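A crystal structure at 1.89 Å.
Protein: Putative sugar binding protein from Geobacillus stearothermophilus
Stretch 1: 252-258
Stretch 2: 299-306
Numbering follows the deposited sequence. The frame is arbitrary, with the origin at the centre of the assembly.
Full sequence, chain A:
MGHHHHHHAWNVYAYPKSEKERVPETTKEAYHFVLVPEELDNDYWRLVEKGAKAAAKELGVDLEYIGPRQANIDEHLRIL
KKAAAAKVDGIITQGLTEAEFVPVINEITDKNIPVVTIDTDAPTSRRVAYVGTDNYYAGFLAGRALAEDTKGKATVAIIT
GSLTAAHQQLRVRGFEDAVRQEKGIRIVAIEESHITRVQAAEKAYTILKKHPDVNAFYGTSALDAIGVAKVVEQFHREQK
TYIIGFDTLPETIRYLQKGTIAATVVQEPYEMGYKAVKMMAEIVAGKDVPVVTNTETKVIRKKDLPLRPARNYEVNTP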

# COMPACT_ATOMS: atom_id res chain seq x y z
N THR A 252 -11.78 -9.06 -1.10
CA THR A 252 -11.55 -9.03 0.34
C THR A 252 -12.86 -8.91 1.10
O THR A 252 -13.12 -9.67 2.04
N ILE A 253 -13.71 -7.96 0.71
CA ILE A 253 -14.99 -7.77 1.40
C ILE A 253 -15.83 -9.04 1.32
O ILE A 253 -16.46 -9.45 2.31
N ARG A 254 -15.85 -9.68 0.15
CA ARG A 254 -16.59 -10.93 -0.01
C ARG A 254 -16.11 -11.99 0.97
O ARG A 254 -16.91 -12.61 1.68
N TYR A 255 -14.79 -12.19 1.05
CA TYR A 255 -14.23 -13.18 1.97
C TYR A 255 -14.52 -12.82 3.43
O TYR A 255 -14.76 -13.70 4.26
N LEU A 256 -14.47 -11.52 3.75
CA LEU A 256 -14.86 -11.05 5.07
C LEU A 256 -16.31 -11.39 5.37
O LEU A 256 -16.65 -11.82 6.48
N GLN A 257 -17.19 -11.21 4.37
CA GLN A 257 -18.59 -11.57 4.55
C GLN A 257 -18.74 -13.08 4.73
O GLN A 257 -19.56 -13.53 5.54
N LYS A 258 -17.96 -13.87 3.99
CA LYS A 258 -18.00 -15.32 4.11
C LYS A 258 -17.39 -15.83 5.40
O LYS A 258 -17.58 -17.01 5.73
N VAL A 299 -8.82 -0.89 11.53
CA VAL A 299 -9.17 -2.28 11.28
C VAL A 299 -10.68 -2.40 11.28
O VAL A 299 -11.36 -1.85 12.15
N ILE A 300 -11.22 -3.08 10.27
CA ILE A 300 -12.64 -3.38 10.23
C ILE A 300 -12.80 -4.90 10.21
O ILE A 300 -11.91 -5.64 9.80
N ARG A 301 -13.96 -5.34 10.68
CA ARG A 301 -14.34 -6.74 10.70
C ARG A 301 -15.71 -6.86 10.04
O ARG A 301 -16.29 -5.87 9.60
N LYS A 302 -16.21 -8.10 9.97
CA LYS A 302 -17.50 -8.36 9.34
C LYS A 302 -18.63 -7.56 9.97
O LYS A 302 -19.59 -7.19 9.28
N LYS A 303 -18.55 -7.27 11.28
CA LYS A 303 -19.58 -6.47 11.94
C LYS A 303 -19.63 -5.04 11.43
O LYS A 303 -20.60 -4.33 11.72
N ASP A 304 -18.61 -4.60 10.71
CA ASP A 304 -18.60 -3.24 10.19
C ASP A 304 -19.17 -3.14 8.79
O ASP A 304 -19.35 -2.04 8.30
N LEU A 305 -19.45 -4.27 8.15
CA LEU A 305 -20.10 -4.29 6.85
C LEU A 305 -21.58 -4.07 7.03
O LEU A 305 -22.19 -4.80 7.83
N PRO A 306 -22.20 -3.13 6.28
CA PRO A 306 -21.98 -2.47 4.98
C PRO A 306 -20.83 -1.46 4.95
O PRO A 306 -20.20 -1.31 5.97

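The helix of residues 252-258 meets a strand and the turn that follows it through a small apolar cluster, flanked on its exposed side by a lysine that donates two hydrogen bonds to a single glutamine. The contact is modest, burying 363 Å² in total, and joins residues at least 44 positions apart in sequence. The axes of helix and strand approach no closer than 10.3 Å, at an angle of 51°, so the space between them is bridged largely by side chains.

Leu256 is central to the apolar part. Its CA-to-CB bond points sideways, but the t, p rotamer (chi1 -157°, chi2 55°) brings the end of the side chain nearer to the second stretch. There CD2 of Leu256 lies 3.7 Å from CD1 of Ile300 and 4.2 Å from CD1 of Leu305, while its CG rests 4.3 Å from the backbone C of Arg301. Ile300, a buried strand residue, also starts out sideways; chi1 is p and chi2, at 135°, falls between wells, with CD1 extended to the helix. One turn earlier, Ile253 adopts the m, m rotamer and adds a looser edge to the cluster, its CD1 standing 4.2 Å from CD2 of Leu305 and 4.5 Å from CD1 of Ile300.

Leu305 is the residue of the second stretch whose CA-to-CB bond points toward the helix. In its m, t rotamer it reaches both Ile253 and Leu256, and its CD1 also packs 3.6 Å from NE2 of Gln257, so the amide group borders the apolar cluster.

The polar contact joins the long, exposed side chain of Lys302 to both the backbone and the side chain of Gln257, also exposed. Lys302 runs nearly extended through chi3 (t, t, t) before chi4 turns to p. Along the way its CG passes 3.7 Å from the carbonyl O of Leu256, and its NZ donates hydrogen bonds to the backbone O of Gln257 at 2.7 Å and to OE1 of Gln257 at 2.8 Å. Gln257, with chi1 t and chi2 p, thus offers both a main-chain and a side-chain acceptor to one ammonium group.

The CA-to-CB bond of Arg301 points away from the helix, and its guanidinium group is hydrogen-bonded elsewhere in the structure. The turn itself is braced from within: the backbone N of Arg301 donates to OD2 of Asp304 at 2.9 Å with a nearly linear angle of 171°, and N of Leu305 donates to O of Lys302 at 3.1 Å. These bonds tie together the short 3-10 segment that links Lys302 to Leu305, the two residues of the turn that engage the helix most extensively.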

# COMPACT_ATOMS: atom_id res chain seq x y z
CB THR A 252 -10.61 -7.88 0.72
OG1 THR A 252 -9.31 -8.13 0.19
CG2 THR A 252 -10.52 -7.73 2.24
CB ILE A 253 -15.74 -6.56 0.82
CG1 ILE A 253 -14.94 -5.27 1.03
CG2 ILE A 253 -17.13 -6.45 1.43
CD1 ILE A 253 -14.53 -5.02 2.45
CB ARG A 254 -16.45 -11.42 -1.45
CG ARG A 254 -17.21 -12.70 -1.71
CD ARG A 254 -18.67 -12.54 -1.29
NE ARG A 254 -19.41 -13.79 -1.42
CZ ARG A 254 -20.14 -14.34 -0.45
NH1 ARG A 254 -20.24 -13.74 0.73
NH2 ARG A 254 -20.77 -15.48 -0.67
CB TYR A 255 -12.72 -13.29 1.75
CG TYR A 255 -12.29 -14.22 0.64
CD1 TYR A 255 -12.72 -15.54 0.59
CD2 TYR A 255 -11.41 -13.78 -0.35
CE1 TYR A 255 -12.31 -16.39 -0.42
CE2 TYR A 255 -10.99 -14.62 -1.36
CZ TYR A 255 -11.44 -15.93 -1.39
OH TYR A 255 -11.02 -16.77 -2.40
CB LEU A 256 -14.62 -9.55 5.16
CG LEU A 256 -14.41 -8.79 6.46
CD1 LEU A 256 -13.27 -9.37 7.26
CD2 LEU A 256 -14.12 -7.34 6.08
CB GLN A 257 -19.41 -11.07 3.36
CG GLN A 257 -20.90 -11.37 3.44
CD GLN A 257 -21.62 -10.57 4.51
OE1 GLN A 257 -22.54 -11.08 5.16
NE2 GLN A 257 -21.22 -9.31 4.70
CB LYS A 258 -17.28 -15.97 2.93
CG LYS A 258 -18.13 -16.12 1.68
CD LYS A 258 -17.27 -16.35 0.44
CE LYS A 258 -17.07 -17.83 0.12
NZ LYS A 258 -16.41 -18.57 1.23
CB VAL A 299 -8.53 -3.21 12.33
CG1 VAL A 299 -8.92 -4.67 12.07
CG2 VAL A 299 -7.02 -3.05 12.30
CB ILE A 300 -13.35 -2.75 9.02
CG1 ILE A 300 -12.73 -3.28 7.72
CG2 ILE A 300 -13.29 -1.22 9.11
CD1 ILE A 300 -13.74 -3.69 6.67
CB ARG A 301 -14.34 -7.30 12.13
CG ARG A 301 -12.99 -7.20 12.83
CD ARG A 301 -13.08 -7.42 14.33
NE ARG A 301 -11.77 -7.47 14.97
CZ ARG A 301 -11.13 -6.41 15.45
NH1 ARG A 301 -11.68 -5.21 15.34
NH2 ARG A 301 -9.94 -6.54 16.03
CB LYS A 302 -17.81 -9.86 9.42
CG LYS A 302 -19.12 -10.28 8.78
CD LYS A 302 -19.45 -11.72 9.17
CE LYS A 302 -20.85 -12.10 8.75
NZ LYS A 302 -21.01 -12.05 7.28
CB LYS A 303 -19.36 -6.46 13.46
CG LYS A 303 -18.11 -5.70 13.89
CD LYS A 303 -17.93 -5.61 15.40
CE LYS A 303 -17.79 -6.98 16.04
NZ LYS A 303 -16.90 -7.89 15.26
CB ASP A 304 -17.17 -2.68 10.23
CG ASP A 304 -16.62 -2.60 11.64
OD1 ASP A 304 -17.09 -1.73 12.40
OD2 ASP A 304 -15.70 -3.39 11.98
CB LEU A 305 -19.85 -5.59 6.13
CG LEU A 305 -18.39 -6.00 6.08
CD1 LEU A 305 -18.27 -7.34 5.40
CD2 LEU A 305 -17.57 -4.93 5.38
CB PRO A 306 -23.28 -1.74 4.72
CG PRO A 306 -23.69 -1.28 6.13
CD PRO A 306 -23.21 -2.41 7.06